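Local coordinates for SusD homolog (Bacteroides thetaiotaomicron, PDB 3SGH), which probably binds glycans at the outer membrane as a SusD-like lipoprotein, at residues A[226-240]-A[306-319]. Sequence-based numbering, arbitrary orientation.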
ATOM      1  N   SER A 226      15.604   3.013  -3.099  1.00 15.88           N
ATOM      2  CA  SER A 226      14.172   3.229  -3.169  1.00 14.69           C
ATOM      3  C   SER A 226      13.714   3.395  -4.602  1.00 15.85           C
ATOM      4  O   SER A 226      14.443   3.941  -5.432  1.00 15.73           O
ATOM      5  CB  SER A 226      13.796   4.484  -2.372  1.00 14.91           C
ATOM      6  OG  SER A 226      14.086   4.263  -0.959  1.00 14.40           O
ATOM      7  N   SER A 227      12.493   2.953  -4.881  1.00 15.44           N
ATOM      8  CA  SER A 227      11.909   3.034  -6.214  1.00 15.42           C
ATOM      9  C   SER A 227      10.876   4.133  -6.311  1.00 15.03           C
ATOM     10  O   SER A 227       9.894   4.159  -5.508  1.00 14.13           O
ATOM     11  CB  SER A 227      11.211   1.714  -6.569  1.00 16.56           C
ATOM     12  OG  SER A 227      10.600   1.820  -7.840  1.00 17.29           O
ATOM     13  N   TYR A 228      11.081   4.983  -7.317  1.00 14.75           N
ATOM     14  CA  TYR A 228      10.127   6.038  -7.724  1.00 15.44           C
ATOM     15  C   TYR A 228       9.829   5.986  -9.245  1.00 16.34           C
ATOM     16  O   TYR A 228      10.693   5.618 -10.036  1.00 16.90           O
ATOM     17  CB  TYR A 228      10.702   7.388  -7.462  1.00 15.53           C
ATOM     18  CG  TYR A 228      10.902   7.779  -6.018  1.00 14.64           C
ATOM     19  CD1 TYR A 228      12.057   7.405  -5.350  1.00 14.97           C
ATOM     20  CD2 TYR A 228       9.996   8.594  -5.365  1.00 16.66           C
ATOM     21  CE1 TYR A 228      12.271   7.771  -4.016  1.00 17.11           C
ATOM     22  CE2 TYR A 228      10.235   9.030  -4.059  1.00 16.50           C
ATOM     23  CZ  TYR A 228      11.371   8.599  -3.393  1.00 17.54           C
ATOM     24  OH  TYR A 228      11.619   8.988  -2.099  1.00 17.34           O
ATOM     25  N   ASP A 229       8.615   6.356  -9.639  1.00 16.13           N
ATOM     26  CA  ASP A 229       8.262   6.408 -11.065  1.00 16.30           C
ATOM     27  C   ASP A 229       8.751   7.776 -11.531  1.00 16.39           C
ATOM     28  O   ASP A 229       8.037   8.766 -11.467  1.00 15.82           O
ATOM     29  CB  ASP A 229       6.753   6.200 -11.269  1.00 16.60           C
ATOM     30  CG  ASP A 229       6.368   6.014 -12.736  1.00 16.34           C
ATOM     31  OD1 ASP A 229       7.134   6.499 -13.622  1.00 17.13           O
ATOM     32  OD2 ASP A 229       5.303   5.433 -12.974  1.00 16.58           O
ATOM     33  N   THR A 230      10.009   7.837 -11.925  1.00 17.58           N
ATOM     34  CA  THR A 230      10.676   9.125 -12.062  1.00 18.26           C
ATOM     35  C   THR A 230      10.088  10.022 -13.147  1.00 19.05           C
ATOM     36  O   THR A 230      10.271  11.264 -13.086  1.00 20.73           O
ATOM     37  CB  THR A 230      12.201   8.999 -12.302  1.00 18.59           C
ATOM     38  OG1 THR A 230      12.440   8.424 -13.580  1.00 20.57           O
ATOM     39  CG2 THR A 230      12.903   8.172 -11.156  1.00 19.23           C
ATOM     40  N   THR A 231       9.461   9.415 -14.151  1.00 17.57           N
ATOM     41  CA  THR A 231       8.816  10.177 -15.240  1.00 17.34           C
ATOM     42  C   THR A 231       7.305  10.289 -15.055  1.00 16.72           C
ATOM     43  O   THR A 231       6.608  10.774 -15.936  1.00 15.96           O
ATOM     44  CB  THR A 231       9.100   9.497 -16.544  1.00 18.37           C
ATOM     45  OG1 THR A 231       8.595   8.167 -16.495  1.00 18.89           O
ATOM     46  CG2 THR A 231      10.646   9.472 -16.837  1.00 19.91           C
ATOM     47  N   ASN A 232       6.804   9.776 -13.924  1.00 15.94           N
ATOM     48  CA  ASN A 232       5.379   9.625 -13.708  1.00 16.49           C
ATOM     49  C   ASN A 232       4.701   9.016 -14.962  1.00 16.61           C
ATOM     50  O   ASN A 232       3.738   9.558 -15.511  1.00 16.90           O
ATOM     51  CB  ASN A 232       4.792  10.955 -13.339  1.00 16.49           C
ATOM     52  CG  ASN A 232       5.084  11.318 -11.915  1.00 16.76           C
ATOM     53  OD1 ASN A 232       4.833  10.504 -11.001  1.00 17.54           O
ATOM     54  ND2 ASN A 232       5.592  12.542 -11.691  1.00 15.12           N
ATOM     55  N   GLY A 233       5.238   7.887 -15.398  1.00 18.32           N
ATOM     56  CA  GLY A 233       4.591   7.091 -16.447  1.00 18.32           C
ATOM     57  C   GLY A 233       4.672   7.768 -17.809  1.00 19.29           C
ATOM     58  O   GLY A 233       3.836   7.536 -18.678  1.00 20.11           O
ATOM     59  N   GLY A 234       5.699   8.597 -17.981  1.00 19.99           N
ATOM     60  CA  GLY A 234       5.877   9.395 -19.186  1.00 21.68           C
ATOM     61  C   GLY A 234       4.995  10.634 -19.245  1.00 22.52           C
ATOM     62  O   GLY A 234       5.073  11.421 -20.224  1.00 24.49           O
ATOM     63  N   ILE A 235       4.184  10.853 -18.218  1.00 20.91           N
ATOM     64  CA  ILE A 235       3.289  12.014 -18.163  1.00 21.96           C
ATOM     65  C   ILE A 235       4.055  13.246 -17.636  1.00 23.22           C
ATOM     66  O   ILE A 235       3.707  14.387 -17.934  1.00 22.18           O
ATOM     67  CB  ILE A 235       2.058  11.712 -17.270  1.00 20.90           C
ATOM     68  CG1 ILE A 235       1.321  10.454 -17.755  1.00 22.51           C
ATOM     69  CG2 ILE A 235       1.142  12.927 -17.191  1.00 19.52           C
ATOM     70  CD1 ILE A 235       0.362   9.878 -16.695  1.00 21.66           C
ATOM     71  N   ASN A 236       5.127  12.983 -16.890  1.00 24.11           N
ATOM     72  CA  ASN A 236       6.015  14.013 -16.312  1.00 25.88           C
ATOM     73  C   ASN A 236       5.318  15.015 -15.387  1.00 25.51           C
ATOM     74  O   ASN A 236       5.809  16.132 -15.123  1.00 27.91           O
ATOM     75  CB  ASN A 236       6.851  14.651 -17.413  1.00 26.99           C
ATOM     76  CG  ASN A 236       7.910  13.665 -17.944  1.00 30.60           C
ATOM     77  OD1 ASN A 236       8.919  13.365 -17.265  1.00 37.41           O
ATOM     78  ND2 ASN A 236       7.665  13.145 -19.122  1.00 33.73           N
ATOM     79  N   GLU A 237       4.167  14.596 -14.909  1.00 24.33           N
ATOM     80  CA  GLU A 237       3.462  15.275 -13.832  1.00 24.12           C
ATOM     81  C   GLU A 237       2.647  14.253 -13.070  1.00 23.31           C
ATOM     82  O   GLU A 237       2.105  13.303 -13.665  1.00 23.14           O
ATOM     83  CB  GLU A 237       2.624  16.450 -14.337  1.00 25.32           C
ATOM     84  CG  GLU A 237       1.542  16.120 -15.273  1.00 28.26           C
ATOM     85  CD  GLU A 237       0.780  17.371 -15.754  1.00 32.44           C
ATOM     86  OE1 GLU A 237       1.332  18.137 -16.588  1.00 35.72           O
ATOM     87  OE2 GLU A 237      -0.367  17.572 -15.292  1.00 34.15           O
ATOM     88  N   ASN A 238       2.559  14.421 -11.747  1.00 20.18           N
ATOM     89  CA  ASN A 238       1.984  13.366 -10.954  1.00 19.09           C
ATOM     90  C   ASN A 238       0.463  13.501 -10.839  1.00 17.54           C
ATOM     91  O   ASN A 238      -0.103  14.587 -10.975  1.00 18.79           O
ATOM     92  CB  ASN A 238       2.696  13.182  -9.602  1.00 18.31           C
ATOM     93  CG  ASN A 238       2.465  14.338  -8.633  1.00 18.97           C
ATOM     94  OD1 ASN A 238       1.339  14.531  -8.201  1.00 19.99           O
ATOM     95  ND2 ASN A 238       3.554  15.046  -8.212  1.00 17.11           N
ATOM     96  N   GLY A 239      -0.182  12.383 -10.640  1.00 15.67           N
ATOM     97  CA  GLY A 239      -1.634  12.336 -10.504  1.00 14.79           C
ATOM     98  C   GLY A 239      -2.148  12.943  -9.230  1.00 14.96           C
ATOM     99  O   GLY A 239      -3.243  13.476  -9.223  1.00 15.71           O
ATOM    100  N   TYR A 240      -1.356  12.896  -8.154  1.00 14.11           N
ATOM    101  CA  TYR A 240      -1.813  13.468  -6.885  1.00 14.43           C
ATOM    102  C   TYR A 240      -2.055  14.945  -7.037  1.00 14.23           C
ATOM    103  O   TYR A 240      -3.025  15.456  -6.487  1.00 14.58           O
ATOM    104  CB  TYR A 240      -0.830  13.218  -5.764  1.00 14.60           C
ATOM    105  CG  TYR A 240      -0.789  11.822  -5.138  1.00 13.48           C
ATOM    106  CD1 TYR A 240      -1.802  11.346  -4.325  1.00 13.27           C
ATOM    107  CD2 TYR A 240       0.330  11.002  -5.334  1.00 14.84           C
ATOM    108  CE1 TYR A 240      -1.739  10.147  -3.729  1.00 14.32           C
ATOM    109  CE2 TYR A 240       0.416   9.771  -4.714  1.00 13.72           C
ATOM    110  CZ  TYR A 240      -0.605   9.345  -3.901  1.00 14.59           C
ATOM    111  OH  TYR A 240      -0.538   8.130  -3.248  1.00 14.75           O
ATOM    112  N   ILE A 306       3.219  16.060  -1.921  1.00 14.59           N
ATOM    113  CA  ILE A 306       3.557  15.628  -3.299  1.00 16.13           C
ATOM    114  C   ILE A 306       2.649  16.319  -4.319  1.00 16.36           C
ATOM    115  O   ILE A 306       3.064  16.523  -5.447  1.00 18.57           O
ATOM    116  CB  ILE A 306       3.477  14.078  -3.450  1.00 14.74           C
ATOM    117  CG1 ILE A 306       4.178  13.598  -4.741  1.00 18.13           C
ATOM    118  CG2 ILE A 306       2.010  13.611  -3.350  1.00 16.06           C
ATOM    119  CD1 ILE A 306       4.320  12.030  -4.769  1.00 18.68           C
ATOM    120  N   ALA A 307       1.454  16.753  -3.901  1.00 16.92           N
ATOM    121  CA  ALA A 307       0.526  17.519  -4.751  1.00 15.98           C
ATOM    122  C   ALA A 307       0.998  18.949  -5.030  1.00 16.44           C
ATOM    123  O   ALA A 307       0.460  19.578  -5.973  1.00 15.75           O
ATOM    124  CB  ALA A 307      -0.915  17.582  -4.144  1.00 16.56           C
ATOM    125  N   THR A 308       1.965  19.455  -4.252  1.00 15.93           N
ATOM    126  CA  THR A 308       2.359  20.863  -4.314  1.00 18.00           C
ATOM    127  C   THR A 308       3.364  21.162  -5.431  1.00 19.14           C
ATOM    128  O   THR A 308       3.652  22.330  -5.724  1.00 19.97           O
ATOM    129  CB  THR A 308       2.954  21.374  -2.974  1.00 18.60           C
ATOM    130  OG1 THR A 308       4.209  20.713  -2.715  1.00 20.56           O
ATOM    131  CG2 THR A 308       1.940  21.184  -1.856  1.00 18.77           C
ATOM    132  N   ASP A 309       3.911  20.107  -6.029  1.00 19.28           N
ATOM    133  CA  ASP A 309       4.857  20.251  -7.127  1.00 20.06           C
ATOM    134  C   ASP A 309       4.589  19.081  -8.044  1.00 19.04           C
ATOM    135  O   ASP A 309       5.015  17.971  -7.760  1.00 17.94           O
ATOM    136  CB  ASP A 309       6.288  20.165  -6.574  1.00 20.95           C
ATOM    137  CG  ASP A 309       7.371  20.218  -7.645  1.00 23.86           C
ATOM    138  OD1 ASP A 309       7.094  20.228  -8.864  1.00 25.88           O
ATOM    139  OD2 ASP A 309       8.542  20.257  -7.219  1.00 31.84           O
ATOM    140  N   LYS A 310       3.950  19.376  -9.162  1.00 19.83           N
ATOM    141  CA  LYS A 310       3.512  18.339 -10.073  1.00 19.86           C
ATOM    142  C   LYS A 310       4.650  17.523 -10.679  1.00 19.54           C
ATOM    143  O   LYS A 310       4.396  16.427 -11.140  1.00 19.79           O
ATOM    144  CB  LYS A 310       2.598  18.910 -11.167  1.00 20.98           C
ATOM    145  CG  LYS A 310       3.301  19.769 -12.190  1.00 24.92           C
ATOM    146  CD  LYS A 310       2.311  20.542 -13.059  1.00 30.72           C
ATOM    147  CE  LYS A 310       3.050  21.341 -14.100  1.00 33.50           C
ATOM    148  NZ  LYS A 310       2.081  21.854 -15.105  1.00 36.05           N
ATOM    149  N   THR A 311       5.870  18.059 -10.713  1.00 19.75           N
ATOM    150  CA  THR A 311       7.022  17.321 -11.240  1.00 20.56           C
ATOM    151  C   THR A 311       7.542  16.219 -10.296  1.00 19.27           C
ATOM    152  O   THR A 311       8.317  15.373 -10.738  1.00 20.00           O
ATOM    153  CB  THR A 311       8.188  18.266 -11.598  1.00 20.84           C
ATOM    154  OG1 THR A 311       8.777  18.761 -10.378  1.00 22.51           O
ATOM    155  CG2 THR A 311       7.711  19.439 -12.538  1.00 24.95           C
ATOM    156  N   LEU A 312       7.140  16.233  -9.013  1.00 18.06           N
ATOM    157  CA  LEU A 312       7.618  15.238  -8.085  1.00 16.76           C
ATOM    158  C   LEU A 312       7.186  13.826  -8.521  1.00 16.32           C
ATOM    159  O   LEU A 312       6.054  13.623  -8.966  1.00 15.82           O
ATOM    160  CB  LEU A 312       7.166  15.516  -6.656  1.00 16.19           C
ATOM    161  CG  LEU A 312       7.802  16.733  -5.940  1.00 18.06           C
ATOM    162  CD1 LEU A 312       6.960  17.016  -4.721  1.00 16.30           C
ATOM    163  CD2 LEU A 312       9.263  16.426  -5.622  1.00 19.15           C
ATOM    164  N   PRO A 313       8.116  12.854  -8.451  1.00 16.85           N
ATOM    165  CA  PRO A 313       7.823  11.487  -8.904  1.00 17.23           C
ATOM    166  C   PRO A 313       7.014  10.715  -7.864  1.00 16.67           C
ATOM    167  O   PRO A 313       7.343  10.751  -6.661  1.00 18.02           O
ATOM    168  CB  PRO A 313       9.230  10.866  -9.067  1.00 17.91           C
ATOM    169  CG  PRO A 313      10.083  11.559  -8.031  1.00 17.52           C
ATOM    170  CD  PRO A 313       9.521  13.019  -8.041  1.00 17.13           C
ATOM    171  N   GLN A 314       5.995   9.984  -8.302  1.00 16.88           N
ATOM    172  CA  GLN A 314       5.264   9.130  -7.379  1.00 16.38           C
ATOM    173  C   GLN A 314       6.133   7.971  -6.892  1.00 16.12           C
ATOM    174  O   GLN A 314       6.837   7.341  -7.691  1.00 16.42           O
ATOM    175  CB  GLN A 314       3.944   8.648  -7.984  1.00 16.51           C
ATOM    176  CG  GLN A 314       2.962   9.835  -8.095  1.00 17.33           C
ATOM    177  CD  GLN A 314       1.560   9.476  -8.529  1.00 17.78           C
ATOM    178  OE1 GLN A 314       0.838  10.361  -8.996  1.00 18.37           O
ATOM    179  NE2 GLN A 314       1.141   8.204  -8.346  1.00 15.96           N
ATOM    180  N   PRO A 315       6.105   7.694  -5.575  1.00 16.47           N
ATOM    181  CA  PRO A 315       6.882   6.609  -4.960  1.00 16.67           C
ATOM    182  C   PRO A 315       6.286   5.226  -5.177  1.00 15.88           C
ATOM    183  O   PRO A 315       5.060   5.083  -5.345  1.00 17.10           O
ATOM    184  CB  PRO A 315       6.840   6.928  -3.475  1.00 16.48           C
ATOM    185  CG  PRO A 315       5.615   7.686  -3.292  1.00 16.86           C
ATOM    186  CD  PRO A 315       5.390   8.490  -4.545  1.00 16.77           C
ATOM    187  N   VAL A 316       7.149   4.216  -5.208  1.00 16.02           N
ATOM    188  CA  VAL A 316       6.732   2.831  -5.315  1.00 15.20           C
ATOM    189  C   VAL A 316       7.080   2.096  -4.004  1.00 15.83           C
ATOM    190  O   VAL A 316       6.200   1.554  -3.344  1.00 15.23           O
ATOM    191  CB  VAL A 316       7.343   2.113  -6.494  1.00 14.37           C
ATOM    192  CG1 VAL A 316       6.824   0.626  -6.521  1.00 13.07           C
ATOM    193  CG2 VAL A 316       7.051   2.874  -7.833  1.00 16.48           C
HETATM  194  N   MSE A 317       8.349   2.100  -3.606  1.00 15.06           N
HETATM  195  CA  MSE A 317       8.739   1.352  -2.442  1.00 15.56           C
HETATM  196  C   MSE A 317       9.995   1.940  -1.863  1.00 14.96           C
HETATM  197  O   MSE A 317      10.958   2.187  -2.609  1.00 15.65           O
HETATM  198  CB  MSE A 317       8.976  -0.102  -2.848  1.00 16.27           C
HETATM  199  CG  MSE A 317       9.401  -0.992  -1.686  1.00 18.02           C
HETATM  200 SE   MSE A 317       9.900  -2.805  -2.371  0.75 21.45          SE
HETATM  201  CE  MSE A 317       8.161  -3.312  -2.694  1.00 16.21           C
ATOM    202  N   TYR A 318      10.006   2.152  -0.557  1.00 15.61           N
ATOM    203  CA  TYR A 318      11.107   2.812   0.118  1.00 14.99           C
ATOM    204  C   TYR A 318      12.020   1.852   0.836  1.00 15.30           C
ATOM    205  O   TYR A 318      11.575   0.836   1.370  1.00 14.56           O
ATOM    206  CB  TYR A 318      10.572   3.775   1.167  1.00 15.52           C
ATOM    207  CG  TYR A 318       9.728   4.935   0.688  1.00 16.35           C
ATOM    208  CD1 TYR A 318      10.237   5.916  -0.127  1.00 17.93           C
ATOM    209  CD2 TYR A 318       8.415   5.030   1.040  1.00 20.09           C
ATOM    210  CE1 TYR A 318       9.489   6.993  -0.529  1.00 16.01           C
ATOM    211  CE2 TYR A 318       7.658   6.144   0.654  1.00 19.74           C
ATOM    212  CZ  TYR A 318       8.200   7.124  -0.105  1.00 14.32           C
ATOM    213  OH  TYR A 318       7.395   8.207  -0.463  1.00 16.14           O
ATOM    214  N   ALA A 319      13.308   2.207   0.903  1.00 15.33           N
ATOM    215  CA  ALA A 319      14.282   1.383   1.598  1.00 15.93           C
ATOM    216  C   ALA A 319      13.862   1.151   3.069  1.00 17.05           C
ATOM    217  O   ALA A 319      14.103   0.062   3.625  1.00 15.81           O
ATOM    218  CB  ALA A 319      15.693   1.989   1.505  1.00 15.95           C
TER
HETATM  219  O   HOH W   1       8.069  13.864 -13.405  1.00 37.86           O
HETATM  220  O   HOH W   2       0.161  20.664 -15.946  1.00 40.80           O
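A short two-stranded antiparallel sheet joins 227-229 to 314-317 within the alpha-alpha superhelix of this SusD-like protein. It carries a classic beta bulge: two residues, V316 and M317, stand opposite the single S227. S227 O accepts from V316 N at 2.8 Å and from M317 N at 3.2 Å. Helix 181-198 packs on the S227, V316 and M317 side chains. On the face that carries Y228 and P315, the edge of the Y318 ring meets the face of Y228 in an offset edge-to-face pair, planes at 74°. Y228 OH lies in the Y318 ring plane, 3.3 Å from Y318 CE1, and is hydrogen-bonded to E354. Just beyond the sheet, before one strand and after the other, S226 OG accepts from A319 N and is also hydrogen-bonded to E354.

Past the other end of the sheet, side-chain amides tie the two loops together. N232 grips backbone on both sides of P313: OD1 accepts from Q314 N, and ND2 donates almost straight (173°) to L312 O. An alanine in place of N232 would probably leave Q314 N without this acceptor and L312 O with one donor fewer. N238 holds CG between its backbone N and carbonyl carbon (chi1 69°), which turns ND2 to L312 O, from the opposite face of that carbonyl, and to I306 O. N238 OD1 caps A241 N. The extended Q314 side chain passes beside the Y240 ring, and its OE1 accepts from G239 N at 2.8 Å.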